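Fe-regulated protein B (Neisseria meningitidis, PDB 4AIP) takes up iron across the meningococcal outer membrane as a TonB-dependent transporter, possibly from a siderophore. Local coordinates at residues 182-187 against 206-211; 199-204 against 216-221; 266-271 against 309-314. All coordinates share one frame; numbering follows the deposited sequence.

Contact 1. Residues 182-187 against 206-211. With N8E (3,6,9,12,15-pentaoxatricosan-1-ol), chain F.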
loop_
_atom_site.group_PDB
_atom_site.type_symbol
_atom_site.label_atom_id
_atom_site.label_comp_id
_atom_site.label_asym_id
_atom_site.label_seq_id
_atom_site.Cartn_x
_atom_site.Cartn_y
_atom_site.Cartn_z
ATOM N N ASP B 182 -19.569 6.255 -27.157
ATOM C CA ASP B 182 -19.519 6.405 -28.636
ATOM C C ASP B 182 -18.119 6.798 -29.138
ATOM O O ASP B 182 -17.965 7.674 -29.975
ATOM C CB ASP B 182 -20.575 7.420 -29.136
ATOM C CG ASP B 182 -22.048 7.018 -28.801
ATOM O OD1 ASP B 182 -22.305 5.974 -28.142
ATOM O OD2 ASP B 182 -22.969 7.774 -29.198
ATOM N N LYS B 183 -17.105 6.122 -28.603
ATOM C CA LYS B 183 -15.695 6.438 -28.830
ATOM C C LYS B 183 -14.797 5.237 -28.493
ATOM O O LYS B 183 -15.288 4.192 -28.068
ATOM C CB LYS B 183 -15.275 7.673 -28.007
ATOM C CG LYS B 183 -15.795 7.710 -26.591
ATOM C CD LYS B 183 -15.193 8.850 -25.828
ATOM C CE LYS B 183 -15.726 8.828 -24.421
ATOM N NZ LYS B 183 -14.628 8.921 -23.455
ATOM N N ASN B 184 -13.488 5.410 -28.656
ATOM C CA ASN B 184 -12.528 4.321 -28.525
ATOM C C ASN B 184 -11.729 4.194 -27.209
ATOM O O ASN B 184 -10.794 3.391 -27.111
ATOM C CB ASN B 184 -11.551 4.369 -29.697
ATOM C CG ASN B 184 -12.205 4.014 -31.044
ATOM O OD1 ASN B 184 -11.635 4.293 -32.102
ATOM N ND2 ASN B 184 -13.390 3.396 -31.006
ATOM N N TRP B 185 -12.086 4.988 -26.211
ATOM C CA TRP B 185 -11.496 4.872 -24.898
ATOM C C TRP B 185 -12.588 5.243 -23.904
ATOM O O TRP B 185 -13.636 5.731 -24.307
ATOM C CB TRP B 185 -10.301 5.819 -24.746
ATOM C CG TRP B 185 -10.737 7.237 -24.912
ATOM C CD1 TRP B 185 -10.930 7.906 -26.094
ATOM C CD2 TRP B 185 -11.094 8.150 -23.869
ATOM N NE1 TRP B 185 -11.357 9.178 -25.844
ATOM C CE2 TRP B 185 -11.484 9.366 -24.498
ATOM C CE3 TRP B 185 -11.142 8.054 -22.451
ATOM C CZ2 TRP B 185 -11.938 10.522 -23.758
ATOM C CZ3 TRP B 185 -11.575 9.184 -21.711
ATOM C CH2 TRP B 185 -11.955 10.422 -22.379
ATOM N N GLY B 186 -12.344 5.015 -22.617
ATOM C CA GLY B 186 -13.309 5.333 -21.587
ATOM C C GLY B 186 -12.783 5.060 -20.208
ATOM O O GLY B 186 -11.803 4.351 -20.038
ATOM N N VAL B 187 -13.429 5.671 -19.222
ATOM C CA VAL B 187 -13.111 5.475 -17.806
ATOM C C VAL B 187 -14.375 5.014 -17.105
ATOM O O VAL B 187 -15.500 5.414 -17.470
ATOM C CB VAL B 187 -12.562 6.747 -17.121
ATOM C CG1 VAL B 187 -12.284 6.482 -15.700
ATOM C CG2 VAL B 187 -11.221 7.150 -17.718
ATOM N N PHE B 206 -9.746 1.911 -20.184
ATOM C CA PHE B 206 -9.797 0.930 -21.253
ATOM C C PHE B 206 -9.827 1.595 -22.615
ATOM O O PHE B 206 -10.263 2.731 -22.762
ATOM C CB PHE B 206 -11.039 0.043 -21.063
ATOM C CG PHE B 206 -12.267 0.801 -20.675
ATOM C CD1 PHE B 206 -12.540 1.075 -19.335
ATOM C CD2 PHE B 206 -13.149 1.277 -21.650
ATOM C CE1 PHE B 206 -13.667 1.804 -18.980
ATOM C CE2 PHE B 206 -14.297 1.976 -21.291
ATOM C CZ PHE B 206 -14.538 2.254 -19.967
ATOM N N GLY B 207 -9.382 0.896 -23.634
ATOM C CA GLY B 207 -9.458 1.477 -24.960
ATOM C C GLY B 207 -9.027 0.593 -26.097
ATOM O O GLY B 207 -8.776 -0.580 -25.921
ATOM N N LYS B 208 -8.937 1.202 -27.264
ATOM C CA LYS B 208 -8.726 0.530 -28.539
ATOM C C LYS B 208 -7.986 1.492 -29.569
ATOM O O LYS B 208 -8.350 2.659 -29.763
ATOM C CB LYS B 208 -10.072 -0.083 -28.978
ATOM C CG LYS B 208 -10.557 0.086 -30.374
ATOM C CD LYS B 208 -11.964 -0.622 -30.605
ATOM C CE LYS B 208 -13.114 0.336 -30.181
ATOM N NZ LYS B 208 -14.540 -0.057 -30.660
ATOM N N GLU B 209 -6.898 1.021 -30.162
ATOM C CA GLU B 209 -6.243 1.749 -31.238
ATOM C C GLU B 209 -5.741 0.816 -32.340
ATOM O O GLU B 209 -4.955 -0.111 -32.081
ATOM C CB GLU B 209 -5.071 2.599 -30.721
ATOM C CG GLU B 209 -4.533 3.589 -31.817
ATOM C CD GLU B 209 -3.366 4.553 -31.398
ATOM O OE1 GLU B 209 -2.744 4.424 -30.314
ATOM O OE2 GLU B 209 -3.050 5.464 -32.185
ATOM N N GLY B 210 -6.165 1.069 -33.577
ATOM C CA GLY B 210 -5.865 0.134 -34.670
ATOM C C GLY B 210 -6.478 -1.211 -34.333
ATOM O O GLY B 210 -7.688 -1.306 -34.045
ATOM N N ASN B 211 -5.636 -2.224 -34.305
ATOM C CA ASN B 211 -6.053 -3.593 -34.022
ATOM C C ASN B 211 -5.840 -4.050 -32.609
ATOM O O ASN B 211 -5.940 -5.207 -32.323
ATOM C CB ASN B 211 -5.365 -4.528 -34.983
ATOM C CG ASN B 211 -5.701 -4.187 -36.395
ATOM O OD1 ASN B 211 -6.835 -3.875 -36.678
ATOM N ND2 ASN B 211 -4.735 -4.180 -37.263
HETATM C C01 N8E F . 0.416 -6.857 -9.296
HETATM C C02 N8E F . -0.466 -7.708 -10.190
HETATM C C03 N8E F . -1.704 -6.939 -10.626
HETATM C C04 N8E F . -1.480 -6.047 -11.843
HETATM C C05 N8E F . -1.816 -6.722 -13.156
HETATM C C06 N8E F . -0.925 -6.212 -14.288
HETATM C C07 N8E F . 0.361 -6.955 -14.404
HETATM C C08 N8E F . 0.956 -6.970 -15.814
HETATM O O09 N8E F . 0.172 -7.764 -16.691
HETATM C C10 N8E F . 0.576 -7.827 -18.036
HETATM C C11 N8E F . -0.595 -8.202 -18.942
HETATM O O12 N8E F . -0.728 -7.214 -19.943
HETATM C C13 N8E F . -1.705 -6.188 -19.827
HETATM C C14 N8E F . -1.350 -5.191 -20.923
HETATM O O15 N8E F . -1.494 -3.848 -20.449
HETATM C C16 N8E F . -0.433 -2.969 -20.829
HETATM C C17 N8E F . -0.719 -2.388 -22.198
HETATM O O18 N8E F . -1.544 -1.235 -22.009
HETATM C C19 N8E F . -2.621 -1.124 -22.959
HETATM C C20 N8E F . -2.261 -0.565 -24.347
HETATM O O21 N8E F . -2.972 -1.275 -25.375
HETATM C C22 N8E F . -4.098 -0.558 -25.867
HETATM C C23 N8E F . -3.924 -0.548 -27.370
HETATM O O24 N8E F . -4.888 0.334 -27.975
#
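G186 and F206 form an antiparallel hydrogen-bonded pair, with W185 and G207 the non-hydrogen-bonded pair beside it, where segments 185-187 and 206-209 lie with axes 4.8 Å apart at closest. Farther along, K208 N reaches N184 O only weakly, and the ladder ends there. The ring of F206 folds back over the neighbouring strand, because its CG sits between the backbone N and the carbonyl carbon (chi1 43°). G186 O lies 3.2 Å above the plane of this ring, over its centre, and F206 N bonds to the same oxygen. This cross-strand pairing is known as aromatic rescue of glycine. On the loop side N184 ND2 touches K208 CE at 3.2 Å, a bend at chi3 carrying the lysine past the amide. K183 NZ hovers over the rim of the W185 indole, bonds weakly to W185 O and is hydrogen-bonded to F742 O. E209 N comes within 3.0 Å of the terminal O24 of the detergent N8E, and E209 OE2 makes a salt bridge to K699 of the second subunit. Beyond the hairpin, F206 packs on L177 and L178 of helix 174-178 and on L215 of strand 212-223, while V187 pairs through its backbone with F742 next to strand 733-741.

Contact 2. Residues 199-204 against 216-221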
loop_
_atom_site.group_PDB
_atom_site.type_symbol
_atom_site.label_atom_id
_atom_site.label_comp_id
_atom_site.label_asym_id
_atom_site.label_seq_id
_atom_site.Cartn_x
_atom_site.Cartn_y
_atom_site.Cartn_z
ATOM N N VAL B 199 -16.963 -0.374 2.805
ATOM C CA VAL B 199 -16.798 0.695 1.858
ATOM C C VAL B 199 -15.990 0.152 0.654
ATOM O O VAL B 199 -15.054 -0.637 0.815
ATOM C CB VAL B 199 -16.227 1.957 2.616
ATOM C CG1 VAL B 199 -14.729 2.113 2.464
ATOM C CG2 VAL B 199 -16.994 3.229 2.238
ATOM N N SER B 200 -16.400 0.493 -0.560
ATOM C CA SER B 200 -15.763 -0.071 -1.739
ATOM C C SER B 200 -15.615 0.962 -2.875
ATOM O O SER B 200 -16.381 1.928 -2.945
ATOM C CB SER B 200 -16.518 -1.334 -2.185
ATOM O OG SER B 200 -17.598 -1.017 -3.037
ATOM N N TYR B 201 -14.626 0.787 -3.744
ATOM C CA TYR B 201 -14.451 1.684 -4.911
ATOM C C TYR B 201 -13.572 1.000 -5.923
ATOM O O TYR B 201 -12.941 0.005 -5.641
ATOM C CB TYR B 201 -13.825 3.044 -4.538
ATOM C CG TYR B 201 -12.525 2.891 -3.777
ATOM C CD1 TYR B 201 -12.523 2.747 -2.361
ATOM C CD2 TYR B 201 -11.296 2.871 -4.454
ATOM C CE1 TYR B 201 -11.347 2.592 -1.650
ATOM C CE2 TYR B 201 -10.096 2.720 -3.739
ATOM C CZ TYR B 201 -10.140 2.570 -2.337
ATOM O OH TYR B 201 -8.972 2.402 -1.613
ATOM N N GLY B 202 -13.530 1.537 -7.112
ATOM C CA GLY B 202 -12.689 1.001 -8.121
ATOM C C GLY B 202 -12.639 1.932 -9.287
ATOM O O GLY B 202 -13.422 2.880 -9.395
ATOM N N ALA B 203 -11.720 1.653 -10.173
ATOM C CA ALA B 203 -11.626 2.419 -11.354
ATOM C C ALA B 203 -11.081 1.517 -12.399
ATOM O O ALA B 203 -10.454 0.491 -12.138
ATOM C CB ALA B 203 -10.721 3.646 -11.155
ATOM N N SER B 204 -11.309 1.935 -13.616
ATOM C CA SER B 204 -10.995 1.142 -14.747
ATOM C C SER B 204 -10.814 2.074 -15.925
ATOM O O SER B 204 -11.573 3.001 -16.127
ATOM C CB SER B 204 -12.131 0.146 -14.941
ATOM O OG SER B 204 -12.169 -0.255 -16.253
ATOM N N PHE B 216 -7.175 -1.703 -17.711
ATOM C CA PHE B 216 -6.729 -1.891 -16.363
ATOM C C PHE B 216 -7.878 -1.576 -15.414
ATOM O O PHE B 216 -8.430 -0.484 -15.503
ATOM C CB PHE B 216 -5.548 -0.983 -16.025
ATOM C CG PHE B 216 -4.902 -1.302 -14.670
ATOM C CD1 PHE B 216 -4.026 -2.370 -14.545
ATOM C CD2 PHE B 216 -5.193 -0.538 -13.524
ATOM C CE1 PHE B 216 -3.440 -2.710 -13.302
ATOM C CE2 PHE B 216 -4.588 -0.854 -12.280
ATOM C CZ PHE B 216 -3.721 -1.937 -12.181
ATOM N N SER B 217 -8.198 -2.507 -14.509
ATOM C CA SER B 217 -9.167 -2.312 -13.451
ATOM C C SER B 217 -8.530 -2.637 -12.163
ATOM O O SER B 217 -7.861 -3.687 -12.041
ATOM C CB SER B 217 -10.316 -3.250 -13.627
ATOM O OG SER B 217 -10.941 -2.881 -14.830
ATOM N N TYR B 218 -8.704 -1.703 -11.231
ATOM C CA TYR B 218 -8.423 -1.855 -9.854
ATOM C C TYR B 218 -9.779 -1.814 -9.061
ATOM O O TYR B 218 -10.595 -0.886 -9.316
ATOM C CB TYR B 218 -7.502 -0.717 -9.391
ATOM C CG TYR B 218 -7.291 -0.746 -7.886
ATOM C CD1 TYR B 218 -6.611 -1.830 -7.287
ATOM C CD2 TYR B 218 -7.803 0.256 -7.050
ATOM C CE1 TYR B 218 -6.421 -1.885 -5.873
ATOM C CE2 TYR B 218 -7.602 0.205 -5.629
ATOM C CZ TYR B 218 -6.910 -0.862 -5.076
ATOM O OH TYR B 218 -6.700 -0.966 -3.724
ATOM N N ASN B 219 -9.976 -2.752 -8.125
ATOM C CA ASN B 219 -11.135 -2.733 -7.260
ATOM C C ASN B 219 -10.782 -2.977 -5.816
ATOM O O ASN B 219 -9.967 -3.876 -5.480
ATOM C CB ASN B 219 -12.178 -3.763 -7.694
ATOM C CG ASN B 219 -12.414 -3.730 -9.190
ATOM O OD1 ASN B 219 -13.118 -2.846 -9.711
ATOM N ND2 ASN B 219 -11.750 -4.680 -9.924
ATOM N N ARG B 220 -11.420 -2.222 -4.940
ATOM C CA ARG B 220 -11.182 -2.487 -3.535
ATOM C C ARG B 220 -12.465 -2.505 -2.753
ATOM O O ARG B 220 -13.361 -1.688 -3.028
ATOM C CB ARG B 220 -10.225 -1.483 -2.981
ATOM C CG ARG B 220 -9.728 -1.881 -1.645
ATOM C CD ARG B 220 -8.890 -0.762 -0.989
ATOM N NE ARG B 220 -8.874 -0.993 0.443
ATOM C CZ ARG B 220 -8.230 -0.227 1.308
ATOM N NH1 ARG B 220 -7.525 0.823 0.908
ATOM N NH2 ARG B 220 -8.253 -0.558 2.581
ATOM N N ASN B 221 -12.557 -3.445 -1.803
ATOM C CA ASN B 221 -13.735 -3.580 -0.912
ATOM C C ASN B 221 -13.208 -3.738 0.481
ATOM O O ASN B 221 -12.717 -4.834 0.819
ATOM C CB ASN B 221 -14.546 -4.826 -1.280
ATOM C CG ASN B 221 -15.884 -4.860 -0.582
ATOM O OD1 ASN B 221 -16.336 -3.842 -0.056
ATOM N ND2 ASN B 221 -16.521 -6.031 -0.539
#
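Y201 and R220 pair across an antiparallel beta hairpin in the wall of the TonB-dependent receptor barrel, strands 198-209 and 212-223 running in strict alternation of hydrogen-bonded and non-hydrogen-bonded pairs. R220 N gives Y201 O a nearly straight bond of 2.8 Å, and the reciprocal bond runs from Y201 N to R220 O. The arginine side chain then follows the tyrosine, both pointing the same way. Its CB lies over one face of the Y201 ring, near the rim. With the chain extended from CG to NE, CD lies alongside the hydroxyl, 3.2 Å from Y201 OH. NE passes the hydroxyl and makes its salt bridge with D247 on strand 246-259. At the tip NH1 turns back to Y201 OH in a weak bond of 3.3 Å, the guanidinium plane inclined 58° to the ring. NH2 makes a long, weak ion pair with D222. On the sheet face of Y201, A203, Y218 and R220, Y201 CE2 meets Y218 CE2, at the edge of that ring, at 4.0 Å. The opposite face, of S200, G202, S204, S217, N219 and N221, looks toward the plug, where N219 packs on A142 and N221 on T83. There S200 CB rests 3.3 Å from N221 OD1, and farther along S204 OG gives S217 OG a weak bond of 3.2 Å.

Contact 3. Residues 266-271 against 309-314. With N8E (3,6,9,12,15-pentaoxatricosan-1-ol), chain F.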
loop_
_atom_site.group_PDB
_atom_site.type_symbol
_atom_site.label_atom_id
_atom_site.label_comp_id
_atom_site.label_asym_id
_atom_site.label_seq_id
_atom_site.Cartn_x
_atom_site.Cartn_y
_atom_site.Cartn_z
ATOM N N ILE B 266 -5.856 -12.551 -30.116
ATOM C CA ILE B 266 -4.957 -12.976 -29.035
ATOM C C ILE B 266 -5.181 -12.009 -27.900
ATOM O O ILE B 266 -5.208 -10.824 -28.125
ATOM C CB ILE B 266 -3.477 -12.992 -29.434
ATOM C CG1 ILE B 266 -3.223 -14.108 -30.418
ATOM C CG2 ILE B 266 -2.585 -13.295 -28.262
ATOM C CD1 ILE B 266 -2.491 -13.672 -31.690
ATOM N N VAL B 267 -5.307 -12.521 -26.680
ATOM C CA VAL B 267 -5.497 -11.708 -25.516
ATOM C C VAL B 267 -4.508 -12.098 -24.433
ATOM O O VAL B 267 -4.322 -13.282 -24.130
ATOM C CB VAL B 267 -6.942 -11.864 -24.984
ATOM C CG1 VAL B 267 -7.131 -11.015 -23.752
ATOM C CG2 VAL B 267 -7.906 -11.395 -26.029
ATOM N N LEU B 268 -3.856 -11.122 -23.845
ATOM C CA LEU B 268 -2.983 -11.442 -22.726
ATOM C C LEU B 268 -3.495 -10.712 -21.494
ATOM O O LEU B 268 -3.760 -9.466 -21.557
ATOM C CB LEU B 268 -1.578 -10.968 -23.031
ATOM C CG LEU B 268 -0.424 -11.921 -22.862
ATOM C CD1 LEU B 268 0.821 -11.031 -22.861
ATOM C CD2 LEU B 268 -0.425 -12.752 -21.614
ATOM N N SER B 269 -3.509 -11.449 -20.384
ATOM C CA SER B 269 -4.326 -11.102 -19.263
ATOM C C SER B 269 -3.556 -11.367 -17.964
ATOM O O SER B 269 -2.915 -12.427 -17.871
ATOM C CB SER B 269 -5.534 -12.008 -19.386
ATOM O OG SER B 269 -6.307 -12.049 -18.222
ATOM N N HIS B 270 -3.559 -10.447 -16.988
ATOM C CA HIS B 270 -3.097 -10.833 -15.659
ATOM C C HIS B 270 -4.137 -10.422 -14.654
ATOM O O HIS B 270 -4.575 -9.261 -14.695
ATOM C CB HIS B 270 -1.729 -10.259 -15.268
ATOM C CG HIS B 270 -1.314 -10.631 -13.877
ATOM N ND1 HIS B 270 -0.660 -11.803 -13.596
ATOM C CD2 HIS B 270 -1.493 -10.013 -12.686
ATOM C CE1 HIS B 270 -0.429 -11.889 -12.301
ATOM N NE2 HIS B 270 -0.952 -10.827 -11.720
ATOM N N MET B 271 -4.525 -11.348 -13.773
ATOM C CA MET B 271 -5.483 -11.026 -12.766
ATOM C C MET B 271 -4.936 -11.293 -11.383
ATOM O O MET B 271 -4.197 -12.260 -11.178
ATOM C CB MET B 271 -6.732 -11.812 -12.982
ATOM C CG MET B 271 -7.379 -12.095 -11.695
ATOM S SD MET B 271 -8.781 -13.155 -11.728
ATOM C CE MET B 271 -8.156 -14.765 -11.988
ATOM N N SER B 309 -4.046 -15.517 -8.500
ATOM C CA SER B 309 -3.501 -14.743 -9.577
ATOM C C SER B 309 -3.457 -15.638 -10.755
ATOM O O SER B 309 -3.167 -16.845 -10.682
ATOM C CB SER B 309 -2.071 -14.246 -9.338
ATOM O OG SER B 309 -1.790 -13.990 -7.992
ATOM N N ASN B 310 -3.634 -15.018 -11.891
ATOM C CA ASN B 310 -3.648 -15.758 -13.083
ATOM C C ASN B 310 -3.075 -14.888 -14.174
ATOM O O ASN B 310 -3.605 -13.794 -14.431
ATOM C CB ASN B 310 -5.105 -16.085 -13.435
ATOM C CG ASN B 310 -5.195 -17.127 -14.542
ATOM O OD1 ASN B 310 -4.251 -17.913 -14.709
ATOM N ND2 ASN B 310 -6.305 -17.129 -15.315
ATOM N N THR B 311 -1.994 -15.354 -14.793
ATOM C CA THR B 311 -1.626 -14.815 -16.105
ATOM C C THR B 311 -2.055 -15.814 -17.175
ATOM O O THR B 311 -1.757 -17.002 -17.061
ATOM C CB THR B 311 -0.105 -14.575 -16.260
ATOM O OG1 THR B 311 0.429 -13.922 -15.107
ATOM C CG2 THR B 311 0.152 -13.713 -17.413
ATOM N N ASN B 312 -2.753 -15.313 -18.188
ATOM C CA ASN B 312 -3.462 -16.133 -19.160
ATOM C C ASN B 312 -3.207 -15.638 -20.557
ATOM O O ASN B 312 -3.387 -14.446 -20.818
ATOM C CB ASN B 312 -4.971 -16.024 -18.922
ATOM C CG ASN B 312 -5.777 -17.001 -19.831
ATOM O OD1 ASN B 312 -5.727 -18.214 -19.632
ATOM N ND2 ASN B 312 -6.490 -16.483 -20.810
ATOM N N LEU B 313 -2.815 -16.541 -21.462
ATOM C CA LEU B 313 -2.739 -16.214 -22.875
ATOM C C LEU B 313 -3.849 -16.963 -23.585
ATOM O O LEU B 313 -3.981 -18.191 -23.405
ATOM C CB LEU B 313 -1.428 -16.655 -23.463
ATOM C CG LEU B 313 -1.237 -16.354 -24.971
ATOM C CD1 LEU B 313 -1.201 -14.868 -25.297
ATOM C CD2 LEU B 313 0.113 -16.971 -25.416
ATOM N N ALA B 314 -4.614 -16.269 -24.410
ATOM C CA ALA B 314 -5.749 -16.871 -25.011
ATOM C C ALA B 314 -5.779 -16.518 -26.422
ATOM O O ALA B 314 -5.560 -15.337 -26.792
ATOM C CB ALA B 314 -7.119 -16.325 -24.343
HETATM C C01 N8E F . 0.416 -6.857 -9.296
HETATM C C02 N8E F . -0.466 -7.708 -10.190
HETATM C C03 N8E F . -1.704 -6.939 -10.626
HETATM C C04 N8E F . -1.480 -6.047 -11.843
HETATM C C05 N8E F . -1.816 -6.722 -13.156
HETATM C C06 N8E F . -0.925 -6.212 -14.288
HETATM C C07 N8E F . 0.361 -6.955 -14.404
HETATM C C08 N8E F . 0.956 -6.970 -15.814
HETATM O O09 N8E F . 0.172 -7.764 -16.691
HETATM C C10 N8E F . 0.576 -7.827 -18.036
HETATM C C11 N8E F . -0.595 -8.202 -18.942
HETATM O O12 N8E F . -0.728 -7.214 -19.943
HETATM C C13 N8E F . -1.705 -6.188 -19.827
HETATM C C14 N8E F . -1.350 -5.191 -20.923
HETATM O O15 N8E F . -1.494 -3.848 -20.449
HETATM C C16 N8E F . -0.433 -2.969 -20.829
HETATM C C17 N8E F . -0.719 -2.388 -22.198
HETATM O O18 N8E F . -1.544 -1.235 -22.009
HETATM C C19 N8E F . -2.621 -1.124 -22.959
HETATM C C20 N8E F . -2.261 -0.565 -24.347
HETATM O O21 N8E F . -2.972 -1.275 -25.375
HETATM C C22 N8E F . -4.098 -0.558 -25.867
HETATM C C23 N8E F . -3.924 -0.548 -27.370
HETATM O O24 N8E F . -4.888 0.334 -27.975
HETATM O O HOH W 1 -6.019 -13.943 -21.661
HETATM O O HOH W 2 -5.533 -13.505 -16.282
#
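H270 holds its CG opposite the backbone N (chi1 178°) while T311 keeps OG1 next to its own backbone N (chi1 -46°), and these two torsions bring imidazole and hydroxyl together on one face of two antiparallel strands of the transporter barrel. ND1 and OG1 are hydrogen-bonded at 2.8 Å, either being a possible donor. OG1 approaches at the ring edge, close to its plane, which limits rotation of the imidazole. Another part of that edge meets the detergent N8E, with C05 3.3 Å from H270 CD2; NE2 is buried and has no polar partner in the model. This face turns toward the second subunit, whose V199 packs on H270 and whose F193 packs on T311. Along the same side I266 CG2 touches L313 CD1 at 3.6 Å, and L268 CG adds a looser contact with that methyl. The backbone ladder is regular through V267-A314, S269-N312 and M271-N310, although the bond from S269 N to N312 O is weak. On the other face two waters sit on the ladder. One donates to both V267 O and N312 O, so each carbonyl accepts a water besides a strand bond; the other donates to N310 O at 2.7 Å, while its very short approach to S269 OG is doubtful. This side looks inward, M271 lying against L143 and N310 against A124. The bend at chi3 of M271 folds its terminal methyl across the strand, so that CE rests 3.6 Å from N310 CB.

Overall arrangement
From the N terminus, the chain leaves the plug and helix 174-178 and enters strand 185-194; contact 1 closes the first hairpin of the barrel wall and contact 2 the second. Both use strand 198-209, so their segments alternate along the chain and the contacts cross, meeting where V187 CG1 lies 3.6 Å from S204 O. Contact 3 follows in series, closing the longer excursion between strands 264-276 and 302-318 that includes helix 296-299. Strand 246-259 joins the parts, pairing with 212-223 on one side and 264-276 on the other. Contacts 1 and 3, centres about 20 Å apart, do not touch, yet one N8E molecule runs past all three, F216 of contact 2 included.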